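Local structure of zinc chaperone AztD (Citrobacter koseri, 6N01) at residues A[75-80]-A[151-156]; A[115-120]-A[155-160]; A[128-133]-A[171-176]. The protein acts as a periplasmic zinc chaperone, binding zinc and handing one zinc ion directly to the solute-binding protein AztC of the AztABCD transport system. All coordinates share one frame; numbering follows the deposited sequence.

Contact 1 (A[75-80]-A[151-156]); sequences SGATIF and AVLKGQ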
loop_
_atom_site.group_PDB
_atom_site.type_symbol
_atom_site.label_atom_id
_atom_site.label_comp_id
_atom_site.label_asym_id
_atom_site.label_seq_id
_atom_site.Cartn_x
_atom_site.Cartn_y
_atom_site.Cartn_z
ATOM N N SER A 75 -9.831 -0.594 7.993
ATOM C CA SER A 75 -11.057 -1.312 8.317
ATOM C C SER A 75 -11.508 -2.186 7.149
ATOM O O SER A 75 -12.223 -3.171 7.358
ATOM C CB SER A 75 -12.156 -0.312 8.745
ATOM O OG SER A 75 -12.626 0.483 7.653
ATOM N N GLY A 76 -11.028 -1.903 5.950
ATOM C CA GLY A 76 -11.508 -2.594 4.784
ATOM C C GLY A 76 -12.836 -2.130 4.238
ATOM O O GLY A 76 -13.301 -2.691 3.233
ATOM N N ALA A 77 -13.450 -1.113 4.847
ATOM C CA ALA A 77 -14.777 -0.660 4.455
ATOM C C ALA A 77 -14.764 0.211 3.220
ATOM O O ALA A 77 -15.798 0.317 2.561
ATOM C CB ALA A 77 -15.426 0.105 5.625
ATOM N N THR A 78 -13.650 0.868 2.912
ATOM C CA THR A 78 -13.545 1.695 1.725
ATOM C C THR A 78 -12.314 1.309 0.947
ATOM O O THR A 78 -11.269 1.021 1.525
ATOM C CB THR A 78 -13.454 3.198 2.004
ATOM O OG1 THR A 78 -12.354 3.463 2.882
ATOM C CG2 THR A 78 -14.738 3.724 2.600
ATOM N N ILE A 79 -12.458 1.384 -0.374
ATOM C CA ILE A 79 -11.407 1.173 -1.355
ATOM C C ILE A 79 -11.217 2.505 -2.068
ATOM O O ILE A 79 -12.201 3.190 -2.373
ATOM C CB ILE A 79 -11.805 0.065 -2.368
ATOM C CG1 ILE A 79 -12.157 -1.259 -1.669
ATOM C CG2 ILE A 79 -10.689 -0.174 -3.386
ATOM C CD1 ILE A 79 -11.144 -1.733 -0.715
ATOM N N PHE A 80 -9.970 2.914 -2.285
ATOM C CA PHE A 80 -9.697 4.144 -3.017
ATOM C C PHE A 80 -8.993 3.806 -4.332
ATOM O O PHE A 80 -8.054 2.981 -4.371
ATOM C CB PHE A 80 -8.912 5.123 -2.123
ATOM C CG PHE A 80 -9.742 5.701 -0.990
ATOM C CD1 PHE A 80 -9.938 5.002 0.201
ATOM C CD2 PHE A 80 -10.369 6.924 -1.150
ATOM C CE1 PHE A 80 -10.740 5.545 1.228
ATOM C CE2 PHE A 80 -11.159 7.463 -0.143
ATOM C CZ PHE A 80 -11.343 6.765 1.038
ATOM N N ALA A 151 -16.715 9.878 7.641
ATOM C CA ALA A 151 -17.431 10.842 6.812
ATOM C C ALA A 151 -17.589 10.332 5.390
ATOM O O ALA A 151 -18.681 10.402 4.804
ATOM C CB ALA A 151 -16.680 12.175 6.793
ATOM N N VAL A 152 -16.517 9.780 4.823
ATOM C CA VAL A 152 -16.579 9.324 3.434
ATOM C C VAL A 152 -17.709 8.322 3.268
ATOM O O VAL A 152 -18.541 8.431 2.366
ATOM C CB VAL A 152 -15.223 8.737 3.009
ATOM C CG1 VAL A 152 -15.316 8.062 1.593
ATOM C CG2 VAL A 152 -14.171 9.834 3.072
ATOM N N LEU A 153 -17.794 7.360 4.183
ATOM C CA LEU A 153 -18.787 6.308 4.047
ATOM C C LEU A 153 -20.206 6.856 4.152
ATOM O O LEU A 153 -21.129 6.292 3.559
ATOM C CB LEU A 153 -18.553 5.246 5.127
ATOM C CG LEU A 153 -17.492 4.186 4.791
ATOM C CD1 LEU A 153 -17.070 3.480 6.068
ATOM C CD2 LEU A 153 -18.031 3.203 3.776
ATOM N N LYS A 154 -20.400 7.938 4.913
ATOM C CA LYS A 154 -21.703 8.581 5.059
ATOM C C LYS A 154 -22.037 9.488 3.915
ATOM O O LYS A 154 -23.056 10.166 3.983
ATOM C CB LYS A 154 -21.778 9.390 6.365
ATOM C CG LYS A 154 -21.766 8.559 7.633
ATOM C CD LYS A 154 -22.099 9.355 8.869
ATOM C CE LYS A 154 -20.856 9.765 9.629
ATOM N NZ LYS A 154 -20.230 10.976 9.051
ATOM N N GLY A 155 -21.242 9.502 2.859
ATOM C CA GLY A 155 -21.543 10.375 1.762
ATOM C C GLY A 155 -21.124 11.808 1.975
ATOM O O GLY A 155 -21.616 12.695 1.262
ATOM N N GLN A 156 -20.280 12.073 2.966
ATOM C CA GLN A 156 -19.790 13.414 3.219
ATOM C C GLN A 156 -18.351 13.591 2.750
ATOM O O GLN A 156 -17.510 12.698 2.887
ATOM C CB GLN A 156 -19.907 13.753 4.701
ATOM C CG GLN A 156 -21.282 13.481 5.262
ATOM C CD GLN A 156 -21.473 14.138 6.610
ATOM O OE1 GLN A 156 -20.619 14.901 7.055
ATOM N NE2 GLN A 156 -22.598 13.866 7.256
#
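Thr78 and Leu153 meet because each first torsion turns a carbon branch into the gap between them. With chi1 of Thr78 at 56°, CG2 lies anti to the carbonyl carbon and faces the short helix, while OG1, between the backbone N and the carbonyl carbon, hydrogen-bonds to Glu149 OE2 at the start of the same helix. Leu153 has its CG beside the backbone N (chi1 -84°), which carries the fork of the isobutyl group out over the strand. The two side chains pass at a slant: Thr78 CG2 is 3.5 Å from Leu153 CD2 and touches CG as closely. The other prong reaches back along the chain, Leu153 CD1 lying 3.8 Å from Ala77 CB. The preceding helix residue, Val152, offers its CG1 to Phe80, at 4.2 Å from CZ at the far end of the ring; Phe80 also stacks on Phe127. The side chains meet carbon to carbon, Thr78 through its methyl. Behind Leu153 the helix stops in a Schellman motif, Gln156 N bonding to Ala151 O at 3.0 Å and Gly155 N to Val152 O at 2.9 Å, with Gly155 at positive phi as the C-prime residue. The chain therefore swings off just past the two residues that do the packing. Strand 78-83 belongs to one four-stranded antiparallel sheet, and helix 149-153 links the last two strands of the next one, so the contact is a piece of the hydrophobic seam between adjacent blades of an eight-bladed beta-propeller.

Contact 2 (A[115-120]-A[155-160]); sequences LPLELT and GQKNIT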
loop_
_atom_site.group_PDB
_atom_site.type_symbol
_atom_site.label_atom_id
_atom_site.label_comp_id
_atom_site.label_asym_id
_atom_site.label_seq_id
_atom_site.Cartn_x
_atom_site.Cartn_y
_atom_site.Cartn_z
ATOM N N LEU A 115 -18.935 5.403 -4.589
ATOM C CA LEU A 115 -19.512 6.536 -3.909
ATOM C C LEU A 115 -19.472 7.779 -4.801
ATOM O O LEU A 115 -18.657 7.875 -5.723
ATOM C CB LEU A 115 -18.762 6.808 -2.621
ATOM C CG LEU A 115 -18.763 5.638 -1.654
ATOM C CD1 LEU A 115 -18.008 6.018 -0.365
ATOM C CD2 LEU A 115 -20.178 5.158 -1.372
ATOM N N PRO A 116 -20.368 8.739 -4.567
ATOM C CA PRO A 116 -20.300 9.992 -5.334
ATOM C C PRO A 116 -19.148 10.883 -4.887
ATOM O O PRO A 116 -18.688 11.724 -5.664
ATOM C CB PRO A 116 -21.668 10.627 -5.076
ATOM C CG PRO A 116 -22.045 10.107 -3.724
ATOM C CD PRO A 116 -21.425 8.768 -3.544
ATOM N N LEU A 117 -18.631 10.687 -3.685
ATOM C CA LEU A 117 -17.475 11.446 -3.235
ATOM C C LEU A 117 -16.289 11.147 -4.144
ATOM O O LEU A 117 -15.979 9.984 -4.410
ATOM C CB LEU A 117 -17.152 11.075 -1.790
ATOM C CG LEU A 117 -16.106 11.911 -1.039
ATOM C CD1 LEU A 117 -16.708 12.136 0.332
ATOM C CD2 LEU A 117 -14.714 11.312 -0.893
ATOM N N GLU A 118 -15.652 12.196 -4.648
ATOM C CA GLU A 118 -14.403 12.116 -5.390
ATOM C C GLU A 118 -13.471 13.214 -4.921
ATOM O O GLU A 118 -13.913 14.309 -4.576
ATOM C CB GLU A 118 -14.587 12.279 -6.889
ATOM C CG GLU A 118 -15.274 11.155 -7.621
ATOM C CD GLU A 118 -15.232 11.416 -9.126
ATOM O OE1 GLU A 118 -14.884 12.560 -9.497
ATOM O OE2 GLU A 118 -15.526 10.506 -9.934
ATOM N N LEU A 119 -12.200 12.893 -4.846
ATOM C CA LEU A 119 -11.160 13.875 -4.608
ATOM C C LEU A 119 -10.568 14.372 -5.926
ATOM O O LEU A 119 -10.339 13.592 -6.858
ATOM C CB LEU A 119 -10.094 13.245 -3.715
ATOM C CG LEU A 119 -10.250 13.388 -2.190
ATOM C CD1 LEU A 119 -11.671 13.314 -1.687
ATOM C CD2 LEU A 119 -9.389 12.288 -1.531
ATOM N N THR A 120 -10.315 15.678 -6.011
ATOM C CA THR A 120 -9.851 16.269 -7.260
ATOM C C THR A 120 -8.570 17.045 -7.024
ATOM O O THR A 120 -8.357 17.645 -5.965
ATOM C CB THR A 120 -10.909 17.195 -7.905
ATOM O OG1 THR A 120 -11.257 18.254 -6.996
ATOM C CG2 THR A 120 -12.158 16.401 -8.260
ATOM N N GLY A 155 -21.242 9.502 2.859
ATOM C CA GLY A 155 -21.543 10.375 1.762
ATOM C C GLY A 155 -21.124 11.808 1.975
ATOM O O GLY A 155 -21.616 12.695 1.262
ATOM N N GLN A 156 -20.280 12.073 2.966
ATOM C CA GLN A 156 -19.790 13.414 3.219
ATOM C C GLN A 156 -18.351 13.591 2.750
ATOM O O GLN A 156 -17.510 12.698 2.887
ATOM C CB GLN A 156 -19.907 13.753 4.701
ATOM C CG GLN A 156 -21.282 13.481 5.262
ATOM C CD GLN A 156 -21.473 14.138 6.610
ATOM O OE1 GLN A 156 -20.619 14.901 7.055
ATOM N NE2 GLN A 156 -22.598 13.866 7.256
ATOM N N LYS A 157 -18.062 14.793 2.271
ATOM C CA LYS A 157 -16.747 15.186 1.774
ATOM C C LYS A 157 -16.301 16.405 2.585
ATOM O O LYS A 157 -16.677 17.538 2.280
ATOM C CB LYS A 157 -16.808 15.474 0.297
ATOM C CG LYS A 157 -15.520 15.992 -0.241
ATOM C CD LYS A 157 -15.561 16.109 -1.755
ATOM C CE LYS A 157 -14.191 16.457 -2.283
ATOM N NZ LYS A 157 -14.258 16.760 -3.723
ATOM N N ASN A 158 -15.551 16.157 3.657
ATOM C CA ASN A 158 -15.046 17.192 4.557
ATOM C C ASN A 158 -13.519 17.163 4.516
ATOM O O ASN A 158 -12.883 16.368 5.214
ATOM C CB ASN A 158 -15.580 16.944 5.967
ATOM C CG ASN A 158 -17.086 16.616 5.969
ATOM O OD1 ASN A 158 -17.800 16.886 4.990
ATOM N ND2 ASN A 158 -17.572 16.051 7.070
ATOM N N ILE A 159 -12.949 18.051 3.726
ATOM C CA ILE A 159 -11.550 18.037 3.344
ATOM C C ILE A 159 -10.809 19.129 4.076
ATOM O O ILE A 159 -11.332 20.232 4.233
ATOM C CB ILE A 159 -11.407 18.260 1.834
ATOM C CG1 ILE A 159 -12.338 17.318 1.066
ATOM C CG2 ILE A 159 -9.940 18.156 1.414
ATOM C CD1 ILE A 159 -12.186 15.859 1.396
ATOM N N THR A 160 -9.618 18.813 4.559
ATOM C CA THR A 160 -8.667 19.815 5.018
ATOM C C THR A 160 -7.477 19.829 4.086
ATOM O O THR A 160 -6.726 18.860 4.043
ATOM C CB THR A 160 -8.189 19.533 6.445
ATOM O OG1 THR A 160 -9.303 19.543 7.342
ATOM C CG2 THR A 160 -7.197 20.577 6.888
#
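Leu117 and Lys157 mark the point where the two backbones come nearest, their CA atoms 6.3 Å apart. The chain turns a corner at Pro116 before running on as the strand that ends in Thr120; facing it, 155-160 is irregular, leaving the helix end at Gly155 and reaching strand only at Thr160. Side chains do the joining. Lys157 starts off with CG anti to its own N (chi1 175°) and stays extended through every further torsion, a straight arm that crosses Leu117 and ends at the next residue's backbone. There NZ gives a short hydrogen bond of 2.6 Å to Glu118 O, arriving almost in line with the carbonyl (C=O...N angle 166°). In propeller terms, the outermost strand of one blade is being gripped by the loop that leads into the outermost strand of the next. The aliphatic part of the arm is used as well: Leu117 CG sits 3.9 Å from Lys157 CB, and Leu119 CD1 is 4.1 Å from Lys157 CE. That same Leu119 methyl also meets Ile159 CD1 at 4.0 Å, and both of these side chains rest on Gln145 and Leu147 of strand 143-148. On the other side of the loop backbone, Asn158 ND2 donates to Gln156 OE1 over 3.3 Å, nearly straight at 168° and in the carbonyl plane, which ties two exposed amides together.

Contact 3 (A[128-133]-A[171-176]); sequences VERQGK and VAVPYD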
loop_
_atom_site.group_PDB
_atom_site.type_symbol
_atom_site.label_atom_id
_atom_site.label_comp_id
_atom_site.label_asym_id
_atom_site.label_seq_id
_atom_site.Cartn_x
_atom_site.Cartn_y
_atom_site.Cartn_z
ATOM N N VAL A 128 -2.345 7.419 1.949
ATOM C CA VAL A 128 -2.025 6.853 3.269
ATOM C C VAL A 128 -3.261 6.941 4.162
ATOM O O VAL A 128 -3.716 8.049 4.485
ATOM C CB VAL A 128 -0.847 7.604 3.930
ATOM C CG1 VAL A 128 -0.539 7.038 5.309
ATOM C CG2 VAL A 128 0.356 7.569 3.055
ATOM N N GLU A 129 -3.729 5.798 4.670
ATOM C CA GLU A 129 -4.806 5.803 5.656
ATOM C C GLU A 129 -4.384 5.098 6.939
ATOM O O GLU A 129 -3.690 4.088 6.924
ATOM C CB GLU A 129 -6.116 5.181 5.103
ATOM C CG GLU A 129 -7.300 5.274 6.100
ATOM C CD GLU A 129 -7.321 4.078 7.071
ATOM O OE1 GLU A 129 -6.551 3.121 6.842
ATOM O OE2 GLU A 129 -8.106 4.063 8.027
ATOM N N ARG A 130 -4.847 5.659 8.042
ATOM C CA ARG A 130 -4.462 5.244 9.372
ATOM C C ARG A 130 -5.582 5.570 10.346
ATOM O O ARG A 130 -5.965 6.719 10.492
ATOM C CB ARG A 130 -3.220 6.014 9.790
ATOM C CG ARG A 130 -1.898 5.282 9.657
ATOM C CD ARG A 130 -0.711 6.098 10.177
ATOM N NE ARG A 130 -1.116 7.208 11.024
ATOM C CZ ARG A 130 -1.369 7.108 12.319
ATOM N NH1 ARG A 130 -1.197 5.963 12.949
ATOM N NH2 ARG A 130 -1.774 8.167 12.985
ATOM N N GLN A 131 -6.101 4.553 11.006
ATOM C CA GLN A 131 -7.116 4.752 12.062
ATOM C C GLN A 131 -8.267 5.620 11.549
ATOM O O GLN A 131 -8.831 6.440 12.271
ATOM C CB GLN A 131 -6.476 5.351 13.332
ATOM C CG GLN A 131 -5.282 4.546 13.806
ATOM C CD GLN A 131 -4.517 5.175 14.947
ATOM O OE1 GLN A 131 -4.344 6.392 15.011
ATOM N NE2 GLN A 131 -4.037 4.339 15.856
ATOM N N GLY A 132 -8.635 5.420 10.286
ATOM C CA GLY A 132 -9.705 6.180 9.669
ATOM C C GLY A 132 -9.331 7.576 9.189
ATOM O O GLY A 132 -10.137 8.218 8.512
ATOM N N LYS A 133 -8.140 8.067 9.495
ATOM C CA LYS A 133 -7.677 9.340 8.945
ATOM C C LYS A 133 -7.003 9.080 7.612
ATOM O O LYS A 133 -6.278 8.095 7.465
ATOM C CB LYS A 133 -6.690 10.003 9.905
ATOM C CG LYS A 133 -7.229 10.245 11.347
ATOM C CD LYS A 133 -6.147 10.841 12.265
ATOM C CE LYS A 133 -5.187 9.758 12.789
ATOM N NZ LYS A 133 -5.660 8.905 13.940
ATOM N N VAL A 171 4.702 12.483 0.124
ATOM C CA VAL A 171 3.821 11.623 0.902
ATOM C C VAL A 171 3.367 12.404 2.121
ATOM O O VAL A 171 4.123 13.193 2.707
ATOM C CB VAL A 171 4.525 10.292 1.255
ATOM C CG1 VAL A 171 5.796 10.553 1.969
ATOM C CG2 VAL A 171 3.638 9.341 2.032
ATOM N N ALA A 172 2.110 12.199 2.486
ATOM C CA ALA A 172 1.569 12.756 3.709
ATOM C C ALA A 172 1.027 11.625 4.558
ATOM O O ALA A 172 0.296 10.774 4.049
ATOM C CB ALA A 172 0.476 13.763 3.415
ATOM N N VAL A 173 1.382 11.622 5.838
ATOM C CA VAL A 173 0.909 10.627 6.795
ATOM C C VAL A 173 -0.005 11.343 7.795
ATOM O O VAL A 173 0.432 12.317 8.416
ATOM C CB VAL A 173 2.085 9.951 7.512
ATOM C CG1 VAL A 173 1.637 8.743 8.270
ATOM C CG2 VAL A 173 3.188 9.632 6.540
ATOM N N PRO A 174 -1.271 10.937 7.958
ATOM C CA PRO A 174 -2.188 11.679 8.845
ATOM C C PRO A 174 -2.090 11.210 10.279
ATOM O O PRO A 174 -2.024 10.012 10.560
ATOM C CB PRO A 174 -3.565 11.336 8.273
ATOM C CG PRO A 174 -3.417 9.955 7.803
ATOM C CD PRO A 174 -1.982 9.814 7.325
ATOM N N TYR A 175 -2.058 12.177 11.196
ATOM C CA TYR A 175 -1.959 11.939 12.630
ATOM C C TYR A 175 -3.082 12.706 13.349
ATOM O O TYR A 175 -3.928 13.330 12.717
ATOM C CB TYR A 175 -0.545 12.305 13.113
ATOM C CG TYR A 175 0.453 11.218 12.734
ATOM C CD1 TYR A 175 0.571 10.070 13.493
ATOM C CD2 TYR A 175 1.231 11.318 11.566
ATOM C CE1 TYR A 175 1.456 9.075 13.126
ATOM C CE2 TYR A 175 2.098 10.366 11.228
ATOM C CZ TYR A 175 2.212 9.239 12.009
ATOM O OH TYR A 175 3.082 8.258 11.646
ATOM N N ASP A 176 -3.184 12.574 14.669
ATOM C CA ASP A 176 -4.219 13.318 15.386
ATOM C C ASP A 176 -3.756 14.761 15.494
ATOM O O ASP A 176 -2.761 15.039 16.180
ATOM C CB ASP A 176 -4.518 12.747 16.773
ATOM C CG ASP A 176 -5.081 11.342 16.710
ATOM O OD1 ASP A 176 -5.863 11.078 15.758
ATOM O OD2 ASP A 176 -4.782 10.534 17.628
HETATM O O HOH W 1 -5.032 8.052 17.718
#
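This is a polar and apolar seam between the innermost strands of two neighbouring blades of the beta-propeller, with Val128 packed on Pro174 and Arg130 reaching over to Tyr175. Strands 128-130 and 172-174 run side by side in the same direction, 15° apart with axes 6.4 Å from each other at their closest, too far for backbone pairing, and side chains fill the gap. Val128 supplies the buried end: its CG1 lies 3.7 Å from Pro174 CD and its CG2 faces Val171, next to His126 of the high-affinity zinc site 1. Beyond it the first blade turns back through a type I' turn, Arg130 to Lys133, and this hairpin leans on another side of the Pro174 ring, Lys133 CB being 3.8 Å from Pro174 CB. In Arg130 a nearly eclipsed chi3 of 17° bends the chain so that the guanidinium presents its side to the Pro174 carbonyl: NE at 3.0 Å and NH2 at 3.1 Å both donate to that one oxygen, which lies almost in the guanidinium plane. Held this way, the group has one face laid on the Tyr175 ring, centres 4.1 Å apart and planes at 26°, a cation-pi stack shifted toward the ring's rim near CD1 and CE1. Further out Lys133 folds its chain past Tyr175 O to form a salt bridge with Asp176. Its NZ comes from above the carboxylate plane, 2.8 Å from Asp176 OD1, and also donates to Gln131 OE1, while a single water gives one hydrogen to Gln131 OE1 and the other to Asp176 OD2.

In the fold
All three contacts lie on the boundaries of one blade, the sheet of strands 124-130 to 160-163. Contacts 1 and 2 join it to the preceding blade, contact 3 to the following one. The first two have centres 10 Å apart, share Gly155 and Gln156, and touch through Val152, which packs on Leu115 and Leu117. The centre of contact 3, which touches neither, is about 14 Å from that of contact 1 and about 16 Å from that of contact 2. Along the chain its segments alternate with theirs, since residues 128-133 precede 151-160 and 171-176 follow. The blade is thus held on one side by a buried contact and one further out, on the other beside zinc site 1.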